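Local coordinates for protein nucleoporin GLE1 (PDB 6B4E) that serves as a nucleoporin and mRNA export factor of the nuclear pore complex, this piece being the C-terminal part that interacts with NUP42, DBP5 and GFD1, at residues Trp235-Val240 with Met288-Pro292; Ile205-Trp209 with Phe242-Tyr246; Asn155-Lys159 with Tyr172-Met176; Ile223-Val229 with Tyr270-Leu276. All coordinates share one frame; numbering follows the deposited sequence.

Contact 1. Residues Trp235-Val240 with Met288-Pro292; sequences WDAAAV and MESFP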
loop_
_atom_site.group_PDB
_atom_site.type_symbol
_atom_site.label_atom_id
_atom_site.label_comp_id
_atom_site.label_asym_id
_atom_site.label_seq_id
_atom_site.Cartn_x
_atom_site.Cartn_y
_atom_site.Cartn_z
ATOM N N TRP A 235 9.986 3.367 -2.855
ATOM C CA TRP A 235 11.245 4.036 -2.525
ATOM C C TRP A 235 11.084 5.550 -2.475
ATOM O O TRP A 235 11.489 6.194 -1.500
ATOM C CB TRP A 235 12.289 3.640 -3.562
ATOM C CG TRP A 235 13.732 4.030 -3.325
ATOM C CD1 TRP A 235 14.256 5.287 -3.232
ATOM C CD2 TRP A 235 14.830 3.128 -3.226
ATOM N NE1 TRP A 235 15.629 5.219 -3.076
ATOM C CE2 TRP A 235 15.998 3.896 -3.061
ATOM C CE3 TRP A 235 14.933 1.734 -3.246
ATOM C CZ2 TRP A 235 17.260 3.317 -2.948
ATOM C CZ3 TRP A 235 16.186 1.161 -3.116
ATOM C CH2 TRP A 235 17.332 1.949 -2.969
ATOM N N ASP A 236 10.490 6.130 -3.519
ATOM C CA ASP A 236 10.281 7.572 -3.567
ATOM C C ASP A 236 9.428 8.055 -2.403
ATOM O O ASP A 236 9.576 9.201 -1.963
ATOM C CB ASP A 236 9.618 7.978 -4.892
ATOM C CG ASP A 236 10.586 8.012 -6.064
ATOM O OD1 ASP A 236 10.143 7.700 -7.185
ATOM O OD2 ASP A 236 11.757 8.383 -5.884
ATOM N N ALA A 237 8.512 7.211 -1.915
ATOM C CA ALA A 237 7.615 7.561 -0.824
ATOM C C ALA A 237 8.187 7.328 0.574
ATOM O O ALA A 237 7.748 8.000 1.517
ATOM C CB ALA A 237 6.319 6.744 -0.923
ATOM N N ALA A 238 9.126 6.376 0.754
ATOM C CA ALA A 238 9.431 5.917 2.106
ATOM C C ALA A 238 10.872 5.491 2.348
ATOM O O ALA A 238 11.194 5.166 3.492
ATOM C CB ALA A 238 8.497 4.750 2.463
ATOM N N ALA A 239 11.766 5.500 1.351
ATOM C CA ALA A 239 13.109 4.957 1.597
ATOM C C ALA A 239 13.847 5.727 2.692
ATOM O O ALA A 239 14.530 5.123 3.535
ATOM C CB ALA A 239 13.928 4.939 0.310
ATOM N N VAL A 240 13.738 7.054 2.698
ATOM C CA VAL A 240 14.408 7.850 3.729
ATOM C C VAL A 240 14.000 7.382 5.122
ATOM O O VAL A 240 14.836 7.205 6.020
ATOM C CB VAL A 240 14.086 9.342 3.524
ATOM C CG1 VAL A 240 14.401 10.146 4.787
ATOM C CG2 VAL A 240 14.855 9.850 2.314
ATOM N N MET A 288 19.777 10.732 -2.011
ATOM C CA MET A 288 18.430 10.172 -1.914
ATOM C C MET A 288 17.412 11.284 -1.714
ATOM O O MET A 288 17.573 12.137 -0.829
ATOM C CB MET A 288 18.333 9.175 -0.763
ATOM C CG MET A 288 16.938 8.617 -0.562
ATOM S SD MET A 288 16.841 7.406 0.780
ATOM C CE MET A 288 17.364 5.902 -0.050
ATOM N N GLU A 289 16.357 11.256 -2.525
ATOM C CA GLU A 289 15.276 12.229 -2.464
ATOM C C GLU A 289 14.104 11.717 -1.634
ATOM O O GLU A 289 13.898 10.513 -1.457
ATOM C CB GLU A 289 14.770 12.558 -3.864
ATOM C CG GLU A 289 15.767 13.332 -4.698
ATOM C CD GLU A 289 15.228 13.675 -6.080
ATOM O OE1 GLU A 289 16.007 13.606 -7.048
ATOM O OE2 GLU A 289 14.032 14.005 -6.198
ATOM N N SER A 290 13.338 12.676 -1.128
ATOM C CA SER A 290 12.060 12.418 -0.483
ATOM C C SER A 290 11.105 13.508 -0.937
ATOM O O SER A 290 11.522 14.564 -1.418
ATOM C CB SER A 290 12.186 12.385 1.038
ATOM O OG SER A 290 12.867 13.537 1.518
ATOM N N PHE A 291 9.806 13.249 -0.793
ATOM C CA PHE A 291 8.839 14.259 -1.171
ATOM C C PHE A 291 9.024 15.505 -0.314
ATOM O O PHE A 291 9.295 15.396 0.891
ATOM C CB PHE A 291 7.404 13.731 -1.016
ATOM C CG PHE A 291 7.070 12.585 -1.943
ATOM C CD1 PHE A 291 7.647 12.506 -3.202
ATOM C CD2 PHE A 291 6.156 11.601 -1.565
ATOM C CE1 PHE A 291 7.336 11.461 -4.065
ATOM C CE2 PHE A 291 5.848 10.559 -2.419
ATOM C CZ PHE A 291 6.438 10.495 -3.675
ATOM N N PRO A 292 8.885 16.695 -0.891
ATOM C CA PRO A 292 9.041 17.919 -0.094
ATOM C C PRO A 292 8.079 17.954 1.086
ATOM O O PRO A 292 6.934 17.507 0.997
ATOM C CB PRO A 292 8.739 19.038 -1.099
ATOM C CG PRO A 292 8.980 18.439 -2.433
ATOM C CD PRO A 292 8.584 16.998 -2.304
HETATM O O HOH W 1 12.623 8.440 0.014
HETATM O O HOH W 2 8.909 10.819 0.275
HETATM O O HOH W 3 13.643 8.749 -3.955
#
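M288 reaches from the C-terminal loop across the helix segment 235-240 and carries the largest share of this contact. Its CB points toward the helix and its CG, anti to the backbone N (chi1 177°), lies alongside V240, 3.8 Å from V240 CG2. SD presses on the same methyl, 3.5 Å from V240 CG2, and the two side chains run antiparallel. A bend at chi3 (-84°) then turns the terminal methyl inward, where M288 CE meets A239 CB at 3.6 Å and comes as close to W235 NE1. With M288 SD 5.4 Å from the centroid of the W235 five-membered ring and oblique to it, this is a Met-aromatic contact, and it helps pack the tail that follows helix 271-284 onto helix 225-264 in this all-helical domain; W283 and L243 also touch M288. Further along the tail, F291 spreads its ring beneath a backbone carbonyl: D236 O sits 3.7 Å above the plane of the F291 ring, over its centre, and A237 CB lies 4.1 Å from F291 CE2. F291 also packs on I185 of helix 169-188. Three waters bridge the two segments. V240 N donates to a water 2.8 Å from E289 O, and F291 N donates to another 2.8 Å from D236 O. A third water gives its protons to D236 OD2 and E289 O, whereas D236 OD1 forms a salt bridge with R275.

Contact 2. Residues Ile205-Trp209 with Phe242-Tyr246; sequences IALSW and FLQAY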
loop_
_atom_site.group_PDB
_atom_site.type_symbol
_atom_site.label_atom_id
_atom_site.label_comp_id
_atom_site.label_asym_id
_atom_site.label_seq_id
_atom_site.Cartn_x
_atom_site.Cartn_y
_atom_site.Cartn_z
ATOM N N ILE A 205 5.538 0.730 10.112
ATOM C CA ILE A 205 6.650 0.627 9.176
ATOM C C ILE A 205 7.066 -0.825 8.961
ATOM O O ILE A 205 7.608 -1.166 7.910
ATOM C CB ILE A 205 7.819 1.521 9.659
ATOM C CG1 ILE A 205 8.909 1.640 8.597
ATOM C CG2 ILE A 205 8.449 1.014 10.963
ATOM C CD1 ILE A 205 8.496 2.409 7.402
ATOM N N ALA A 206 6.794 -1.707 9.934
ATOM C CA ALA A 206 7.053 -3.131 9.739
ATOM C C ALA A 206 6.418 -3.649 8.455
ATOM O O ALA A 206 6.932 -4.587 7.844
ATOM C CB ALA A 206 6.519 -3.933 10.936
ATOM N N LEU A 207 5.284 -3.075 8.050
ATOM C CA LEU A 207 4.592 -3.588 6.874
ATOM C C LEU A 207 5.359 -3.286 5.597
ATOM O O LEU A 207 5.222 -4.019 4.612
ATOM C CB LEU A 207 3.183 -3.010 6.803
ATOM C CG LEU A 207 2.299 -3.301 8.024
ATOM C CD1 LEU A 207 0.870 -2.891 7.721
ATOM C CD2 LEU A 207 2.362 -4.765 8.433
ATOM N N SER A 208 6.162 -2.210 5.593
ATOM C CA SER A 208 7.080 -1.960 4.491
ATOM C C SER A 208 8.211 -2.969 4.475
ATOM O O SER A 208 8.642 -3.390 3.397
ATOM C CB SER A 208 7.666 -0.545 4.563
ATOM O OG SER A 208 6.789 0.409 3.996
ATOM N N TRP A 209 8.741 -3.343 5.648
ATOM C CA TRP A 209 9.713 -4.427 5.673
ATOM C C TRP A 209 9.127 -5.683 5.031
ATOM O O TRP A 209 9.774 -6.305 4.182
ATOM C CB TRP A 209 10.192 -4.715 7.107
ATOM C CG TRP A 209 11.256 -5.775 7.132
ATOM C CD1 TRP A 209 11.061 -7.124 7.070
ATOM C CD2 TRP A 209 12.678 -5.586 7.225
ATOM N NE1 TRP A 209 12.254 -7.781 7.096
ATOM C CE2 TRP A 209 13.269 -6.867 7.185
ATOM C CE3 TRP A 209 13.501 -4.467 7.320
ATOM C CZ2 TRP A 209 14.644 -7.062 7.235
ATOM C CZ3 TRP A 209 14.876 -4.663 7.377
ATOM C CH2 TRP A 209 15.432 -5.951 7.335
ATOM N N PHE A 242 12.508 4.516 5.960
ATOM C CA PHE A 242 12.850 3.109 6.169
ATOM C C PHE A 242 14.262 2.980 6.718
ATOM O O PHE A 242 14.511 2.217 7.654
ATOM C CB PHE A 242 12.712 2.372 4.835
ATOM C CG PHE A 242 12.779 0.861 4.922
ATOM C CD1 PHE A 242 11.771 0.135 5.540
ATOM C CD2 PHE A 242 13.813 0.174 4.310
ATOM C CE1 PHE A 242 11.822 -1.240 5.583
ATOM C CE2 PHE A 242 13.870 -1.208 4.360
ATOM C CZ PHE A 242 12.867 -1.913 4.989
ATOM N N LEU A 243 15.194 3.751 6.159
ATOM C CA LEU A 243 16.552 3.795 6.690
ATOM C C LEU A 243 16.592 4.329 8.116
ATOM O O LEU A 243 17.394 3.859 8.938
ATOM C CB LEU A 243 17.439 4.652 5.779
ATOM C CG LEU A 243 17.778 4.005 4.447
ATOM C CD1 LEU A 243 18.314 5.050 3.490
ATOM C CD2 LEU A 243 18.802 2.929 4.639
ATOM N N GLN A 244 15.776 5.341 8.421
ATOM C CA GLN A 244 15.693 5.839 9.793
ATOM C C GLN A 244 15.258 4.742 10.743
ATOM O O GLN A 244 15.770 4.633 11.869
ATOM C CB GLN A 244 14.724 7.019 9.868
ATOM C CG GLN A 244 15.250 8.232 9.130
ATOM C CD GLN A 244 14.229 9.353 8.967
ATOM O OE1 GLN A 244 13.042 9.207 9.259
ATOM N NE2 GLN A 244 14.694 10.469 8.445
ATOM N N ALA A 245 14.315 3.917 10.300
ATOM C CA ALA A 245 13.717 2.925 11.182
ATOM C C ALA A 245 14.662 1.756 11.422
ATOM O O ALA A 245 14.791 1.286 12.557
ATOM C CB ALA A 245 12.404 2.421 10.586
ATOM N N TYR A 246 15.307 1.245 10.367
ATOM C CA TYR A 246 16.043 -0.012 10.474
ATOM C C TYR A 246 17.520 0.089 10.102
ATOM O O TYR A 246 18.193 -0.952 10.044
ATOM C CB TYR A 246 15.364 -1.088 9.606
ATOM C CG TYR A 246 13.921 -1.375 9.962
ATOM C CD1 TYR A 246 13.571 -1.866 11.196
ATOM C CD2 TYR A 246 12.893 -1.166 9.029
ATOM C CE1 TYR A 246 12.232 -2.131 11.522
ATOM C CE2 TYR A 246 11.567 -1.432 9.349
ATOM C CZ TYR A 246 11.241 -1.907 10.591
ATOM O OH TYR A 246 9.920 -2.179 10.914
#
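Y246 and W209 meet in a T-shaped pair: the edge of the indole, led by CE3, comes over one face of the phenol, with the six-membered ring centroids of W209 and Y246 5.3 Å apart and the planes at 73°. W209 CE3 also lies 3.5 Å from F242 CZ, but here the two rings touch rim to rim, with planes at 34°. The W209 side chain gets there by setting CG anti to the backbone N (chi1 -177°). Y246 OH approaches A206 CA to 3.2 Å at the ring edge without forming a hydrogen bond to A206 N, and I205 CG2 lies 3.5 Å from Y246 OH. I205 CG1 touches both A245 CB and the rim of the phenol at Y246 CE2, 4.1 Å from each. With an alanine in place of the tyrosine, the edge of W209 would probably lose the aromatic face it points into, and a gap would open beside I205. In the next shell, F242 and W234 pair edge-to-face, and S208 OG is hydrogen-bonded to T187 OG1 and W234 NE1, which ties the start of helix 206-216 to helix 169-188. W209 NE1 bonds to the backbone of the chain of another protein, which also packs on A206 and Y246. The three rings W209, F242 and Y246 form an aromatic cluster between helices 206-216 and 225-264, beside an intermolecular interface.

Contact 3. Residues Asn155-Lys159 with Tyr172-Met176; sequences NMGWK and YDERM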
loop_
_atom_site.group_PDB
_atom_site.type_symbol
_atom_site.label_atom_id
_atom_site.label_comp_id
_atom_site.label_asym_id
_atom_site.label_seq_id
_atom_site.Cartn_x
_atom_site.Cartn_y
_atom_site.Cartn_z
ATOM N N ASN A 155 -6.206 -12.518 -10.170
ATOM C CA ASN A 155 -5.770 -12.445 -8.781
ATOM C C ASN A 155 -4.832 -11.267 -8.576
ATOM O O ASN A 155 -4.896 -10.587 -7.543
ATOM C CB ASN A 155 -5.084 -13.752 -8.370
ATOM C CG ASN A 155 -6.064 -14.903 -8.177
ATOM O OD1 ASN A 155 -7.239 -14.690 -7.889
ATOM N ND2 ASN A 155 -5.573 -16.130 -8.326
ATOM N N MET A 156 -3.962 -11.008 -9.554
ATOM C CA MET A 156 -2.967 -9.951 -9.423
ATOM C C MET A 156 -3.523 -8.568 -9.736
ATOM O O MET A 156 -2.745 -7.615 -9.793
ATOM C CB MET A 156 -1.751 -10.254 -10.314
ATOM C CG MET A 156 -0.890 -11.435 -9.840
ATOM S SD MET A 156 -0.392 -11.311 -8.095
ATOM C CE MET A 156 0.621 -9.836 -8.144
ATOM N N GLY A 157 -4.832 -8.428 -9.940
ATOM C CA GLY A 157 -5.465 -7.124 -10.058
ATOM C C GLY A 157 -5.562 -6.545 -11.457
ATOM O O GLY A 157 -5.847 -5.345 -11.595
ATOM N N TRP A 158 -5.349 -7.351 -12.493
ATOM C CA TRP A 158 -5.465 -6.871 -13.860
ATOM C C TRP A 158 -6.922 -6.647 -14.240
ATOM O O TRP A 158 -7.814 -7.402 -13.837
ATOM C CB TRP A 158 -4.846 -7.874 -14.822
ATOM C CG TRP A 158 -3.365 -7.962 -14.759
ATOM C CD1 TRP A 158 -2.618 -8.685 -13.880
ATOM C CD2 TRP A 158 -2.443 -7.302 -15.627
ATOM N NE1 TRP A 158 -1.277 -8.508 -14.144
ATOM C CE2 TRP A 158 -1.150 -7.669 -15.223
ATOM C CE3 TRP A 158 -2.590 -6.432 -16.712
ATOM C CZ2 TRP A 158 -0.017 -7.189 -15.851
ATOM C CZ3 TRP A 158 -1.464 -5.965 -17.338
ATOM C CH2 TRP A 158 -0.190 -6.348 -16.908
ATOM N N LYS A 159 -7.155 -5.621 -15.049
ATOM C CA LYS A 159 -8.473 -5.332 -15.597
ATOM C C LYS A 159 -8.531 -5.721 -17.065
ATOM O O LYS A 159 -7.513 -5.983 -17.716
ATOM C CB LYS A 159 -8.822 -3.848 -15.425
ATOM C CG LYS A 159 -8.799 -3.407 -13.974
ATOM C CD LYS A 159 -9.711 -2.223 -13.671
ATOM C CE LYS A 159 -9.178 -0.932 -14.254
ATOM N NZ LYS A 159 -9.717 0.268 -13.556
ATOM N N TYR A 172 -1.730 -0.816 -16.026
ATOM C CA TYR A 172 -1.669 -1.640 -14.826
ATOM C C TYR A 172 -0.522 -1.215 -13.927
ATOM O O TYR A 172 -0.696 -1.036 -12.713
ATOM C CB TYR A 172 -1.524 -3.102 -15.230
ATOM C CG TYR A 172 -1.311 -4.052 -14.081
ATOM C CD1 TYR A 172 -2.365 -4.462 -13.270
ATOM C CD2 TYR A 172 -0.048 -4.568 -13.817
ATOM C CE1 TYR A 172 -2.149 -5.355 -12.207
ATOM C CE2 TYR A 172 0.167 -5.466 -12.784
ATOM C CZ TYR A 172 -0.876 -5.849 -11.980
ATOM O OH TYR A 172 -0.608 -6.731 -10.955
ATOM N N ASP A 173 0.671 -1.072 -14.496
ATOM C CA ASP A 173 1.835 -0.743 -13.680
ATOM C C ASP A 173 1.648 0.587 -12.970
ATOM O O ASP A 173 1.979 0.717 -11.787
ATOM C CB ASP A 173 3.104 -0.710 -14.536
ATOM C CG ASP A 173 3.579 -2.104 -14.938
ATOM O OD1 ASP A 173 4.387 -2.198 -15.885
ATOM O OD2 ASP A 173 3.134 -3.091 -14.333
ATOM N N GLU A 174 1.130 1.593 -13.676
ATOM C CA GLU A 174 1.028 2.917 -13.073
ATOM C C GLU A 174 -0.051 2.953 -12.003
ATOM O O GLU A 174 0.133 3.614 -10.969
ATOM C CB GLU A 174 0.807 3.971 -14.147
ATOM C CG GLU A 174 2.071 4.205 -15.002
ATOM C CD GLU A 174 1.978 5.390 -15.955
ATOM O OE1 GLU A 174 0.893 5.994 -16.071
ATOM O OE2 GLU A 174 3.002 5.722 -16.594
ATOM N N ARG A 175 -1.138 2.198 -12.190
ATOM C CA ARG A 175 -2.122 2.023 -11.123
ATOM C C ARG A 175 -1.507 1.353 -9.892
ATOM O O ARG A 175 -1.728 1.790 -8.754
ATOM C CB ARG A 175 -3.316 1.199 -11.619
ATOM C CG ARG A 175 -4.190 1.889 -12.612
ATOM C CD ARG A 175 -5.534 1.179 -12.784
ATOM N NE ARG A 175 -5.419 -0.249 -13.106
ATOM C CZ ARG A 175 -5.617 -1.253 -12.246
ATOM N NH1 ARG A 175 -5.947 -1.013 -10.982
ATOM N NH2 ARG A 175 -5.498 -2.514 -12.646
ATOM N N MET A 176 -0.750 0.269 -10.093
ATOM C CA MET A 176 -0.168 -0.413 -8.944
ATOM C C MET A 176 0.795 0.513 -8.210
ATOM O O MET A 176 0.825 0.542 -6.972
ATOM C CB MET A 176 0.556 -1.696 -9.371
ATOM C CG MET A 176 -0.329 -2.761 -9.998
ATOM S SD MET A 176 -1.665 -3.327 -8.932
ATOM C CE MET A 176 -3.024 -2.397 -9.644
HETATM O O HOH W 4 -6.384 -3.731 -9.641
HETATM O O HOH W 5 1.018 -8.813 -12.253
#
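M156, just past helix 150-155, offers its carbonyl to Y172: Y172 OH donates to M156 O over 2.6 Å, tilted 29° from the carbonyl plane. G157 follows with positive phi (90°) as the C-prime residue of a Schellman motif that closes the helix. G157 O accepts from R175 NH2 at 3.0 Å, lying in the plane of the guanidinium, and a water links the same oxygen to R175 NH1. W158 then lays its indole flat on Y172 in a face-to-face stack, the five-membered ring and the phenol having centroids 3.7 Å apart and planes at 9°. Y172 turns its CG away from its backbone N to meet W158. The six-membered ring of W158 takes a CH-pi contact from Y172 CB, and M176 CG lies over the opposite face of the phenol. A water accepts from W158 NE1 and donates to Y172 OH. K159 comes last, its CG 3.7 Å from R175 NH2, over the guanidinium face. The phenol is held by both faces and by its hydroxyl, which leaves it little freedom to turn. K159 NZ stands 4.4 Å from R175 NE, a like-charge approach that the salt bridges of R175 to E98 and E167 probably offset.

Contact 4. Residues Ile223-Val229 with Tyr270-Leu276; sequences ITNTHFV and YVGAARL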
loop_
_atom_site.group_PDB
_atom_site.type_symbol
_atom_site.label_atom_id
_atom_site.label_comp_id
_atom_site.label_asym_id
_atom_site.label_seq_id
_atom_site.Cartn_x
_atom_site.Cartn_y
_atom_site.Cartn_z
ATOM N N ILE A 223 8.576 -12.910 -10.799
ATOM C CA ILE A 223 8.861 -11.484 -10.763
ATOM C C ILE A 223 8.607 -10.896 -12.142
ATOM O O ILE A 223 9.020 -11.454 -13.161
ATOM C CB ILE A 223 10.314 -11.253 -10.307
ATOM C CG1 ILE A 223 10.503 -11.750 -8.869
ATOM C CG2 ILE A 223 10.714 -9.786 -10.413
ATOM C CD1 ILE A 223 9.702 -10.999 -7.826
ATOM N N THR A 224 7.925 -9.760 -12.175
ATOM C CA THR A 224 7.613 -9.059 -13.407
ATOM C C THR A 224 8.014 -7.605 -13.241
ATOM O O THR A 224 8.483 -7.185 -12.176
ATOM C CB THR A 224 6.126 -9.176 -13.751
ATOM O OG1 THR A 224 5.361 -8.448 -12.786
ATOM C CG2 THR A 224 5.702 -10.632 -13.749
ATOM N N ASN A 225 7.840 -6.828 -14.313
ATOM C CA ASN A 225 8.198 -5.418 -14.235
ATOM C C ASN A 225 7.476 -4.725 -13.090
ATOM O O ASN A 225 8.031 -3.801 -12.478
ATOM C CB ASN A 225 7.881 -4.719 -15.551
ATOM C CG ASN A 225 8.231 -3.243 -15.523
ATOM O OD1 ASN A 225 9.377 -2.862 -15.282
ATOM N ND2 ASN A 225 7.247 -2.403 -15.795
ATOM N N THR A 226 6.244 -5.160 -12.787
ATOM C CA THR A 226 5.418 -4.465 -11.800
ATOM C C THR A 226 6.048 -4.499 -10.414
ATOM O O THR A 226 5.909 -3.546 -9.641
ATOM C CB THR A 226 4.021 -5.084 -11.743
ATOM O OG1 THR A 226 3.534 -5.343 -13.077
ATOM C CG2 THR A 226 3.075 -4.156 -11.034
ATOM N N HIS A 227 6.710 -5.598 -10.060
ATOM C CA HIS A 227 7.399 -5.634 -8.770
ATOM C C HIS A 227 8.406 -4.499 -8.667
ATOM O O HIS A 227 8.540 -3.861 -7.611
ATOM C CB HIS A 227 8.109 -6.967 -8.579
ATOM C CG HIS A 227 7.175 -8.120 -8.422
ATOM N ND1 HIS A 227 6.710 -8.849 -9.498
ATOM C CD2 HIS A 227 6.602 -8.661 -7.323
ATOM C CE1 HIS A 227 5.903 -9.801 -9.064
ATOM N NE2 HIS A 227 5.824 -9.711 -7.748
ATOM N N PHE A 228 9.125 -4.238 -9.749
ATOM C CA PHE A 228 10.115 -3.179 -9.725
ATOM C C PHE A 228 9.450 -1.817 -9.706
ATOM O O PHE A 228 9.938 -0.894 -9.045
ATOM C CB PHE A 228 11.056 -3.302 -10.924
ATOM C CG PHE A 228 11.958 -4.514 -10.865
ATOM C CD1 PHE A 228 13.081 -4.522 -10.062
ATOM C CD2 PHE A 228 11.668 -5.644 -11.603
ATOM C CE1 PHE A 228 13.900 -5.629 -10.002
ATOM C CE2 PHE A 228 12.490 -6.753 -11.555
ATOM C CZ PHE A 228 13.612 -6.739 -10.751
ATOM N N VAL A 229 8.344 -1.675 -10.442
ATOM C CA VAL A 229 7.596 -0.427 -10.426
ATOM C C VAL A 229 7.141 -0.094 -9.009
ATOM O O VAL A 229 7.334 1.028 -8.537
ATOM C CB VAL A 229 6.406 -0.495 -11.401
ATOM C CG1 VAL A 229 5.529 0.750 -11.256
ATOM C CG2 VAL A 229 6.907 -0.591 -12.823
ATOM N N TYR A 270 13.487 -4.692 -17.825
ATOM C CA TYR A 270 12.295 -4.095 -17.243
ATOM C C TYR A 270 12.550 -2.617 -16.991
ATOM O O TYR A 270 13.560 -2.252 -16.370
ATOM C CB TYR A 270 11.945 -4.789 -15.936
ATOM C CG TYR A 270 11.406 -6.211 -16.049
ATOM C CD1 TYR A 270 10.571 -6.592 -17.090
ATOM C CD2 TYR A 270 11.697 -7.161 -15.065
ATOM C CE1 TYR A 270 10.054 -7.875 -17.162
ATOM C CE2 TYR A 270 11.187 -8.458 -15.143
ATOM C CZ TYR A 270 10.365 -8.801 -16.198
ATOM O OH TYR A 270 9.841 -10.073 -16.307
ATOM N N VAL A 271 11.637 -1.772 -17.475
ATOM C CA VAL A 271 11.768 -0.326 -17.294
ATOM C C VAL A 271 11.787 0.020 -15.809
ATOM O O VAL A 271 12.559 0.885 -15.367
ATOM C CB VAL A 271 10.629 0.406 -18.034
ATOM C CG1 VAL A 271 10.587 1.880 -17.662
ATOM C CG2 VAL A 271 10.801 0.234 -19.532
ATOM N N GLY A 272 10.951 -0.656 -15.020
ATOM C CA GLY A 272 10.934 -0.416 -13.582
ATOM C C GLY A 272 12.231 -0.792 -12.892
ATOM O O GLY A 272 12.632 -0.142 -11.914
ATOM N N ALA A 273 12.905 -1.839 -13.386
ATOM C CA ALA A 273 14.173 -2.242 -12.799
ATOM C C ALA A 273 15.247 -1.201 -13.071
ATOM O O ALA A 273 16.037 -0.871 -12.180
ATOM C CB ALA A 273 14.592 -3.606 -13.338
ATOM N N ALA A 274 15.276 -0.660 -14.286
ATOM C CA ALA A 274 16.221 0.412 -14.607
ATOM C C ALA A 274 16.031 1.603 -13.679
ATOM O O ALA A 274 17.015 2.190 -13.200
ATOM C CB ALA A 274 16.053 0.835 -16.065
ATOM N N ARG A 275 14.778 1.966 -13.399
ATOM C CA ARG A 275 14.532 3.101 -12.514
ATOM C C ARG A 275 14.930 2.785 -11.077
ATOM O O ARG A 275 15.456 3.654 -10.367
ATOM C CB ARG A 275 13.073 3.534 -12.565
ATOM C CG ARG A 275 12.921 4.932 -11.968
ATOM C CD ARG A 275 11.550 5.496 -12.194
ATOM N NE ARG A 275 10.654 5.151 -11.098
ATOM C CZ ARG A 275 10.634 5.778 -9.930
ATOM N NH1 ARG A 275 9.778 5.398 -8.997
ATOM N NH2 ARG A 275 11.475 6.779 -9.690
ATOM N N LEU A 276 14.674 1.557 -10.617
ATOM C CA LEU A 276 15.083 1.195 -9.262
ATOM C C LEU A 276 16.597 1.258 -9.127
ATOM O O LEU A 276 17.122 1.699 -8.100
ATOM C CB LEU A 276 14.574 -0.201 -8.901
ATOM C CG LEU A 276 14.698 -0.600 -7.426
ATOM C CD1 LEU A 276 13.911 0.345 -6.534
ATOM C CD2 LEU A 276 14.223 -2.038 -7.197
HETATM O O HOH W 6 11.040 1.234 -10.200
HETATM O O HOH W 7 7.300 3.921 -9.973
#
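Helix segments 225-229 and 271-276 run in much the same direction, their axes inclined at 31° and 7.4 Å apart at closest approach, with V229 CA only 4.6 Å from G272 CA, which the bare glycine permits. N225 OD1 takes the amide of G272, with G272 N at 2.7 Å in the carbonyl plane, on a lone pair. With chi1 at 180° the N225 side chain extends away from its own backbone N, which carries OD1 across to that amide, while N225 ND2 probably hydrogen-bonds to D173. Y270 is the N-cap residue of helix 271-284, and T224 and H227 form a capping box on helix 225-264, T224 N donating to H227 ND1. The Y270 ring spreads its face over the turn beside it, with N225 N 3.6 Å above its centre. Replacing Y270 by an alanine would probably uncover the peptide at N225 and take away the rim contact with F228. F228 CE2 meets Y270 CD2 at 3.6 Å, and the F228 ring takes A273 CB over its face, a CH-pi contact, and L276 CD2 at its edge. One water donates to both F228 O and G272 O, bridging the two backbones.

From the N terminus, contact 3 closes first, bringing a short loop of the chain back onto helix 169-188 and ending before the others open. The other three cross one another and none nests: contact 2 opens at 205-209, contact 4 at 223-229 and contact 1 at 235-240, and they close in the same order, at 242-246, 270-276 and 288-292. All three use helix 225-264, joining it to helix 206-216, to helix 271-284 and to the C-terminal loop. The D236-R275 salt bridge and W235 packing on L276 couple contacts 1 and 4; M288 on L243 couples 1 and 2. D173 probably hydrogen-bonds to N225 and T226, linking contact 3 to contact 4.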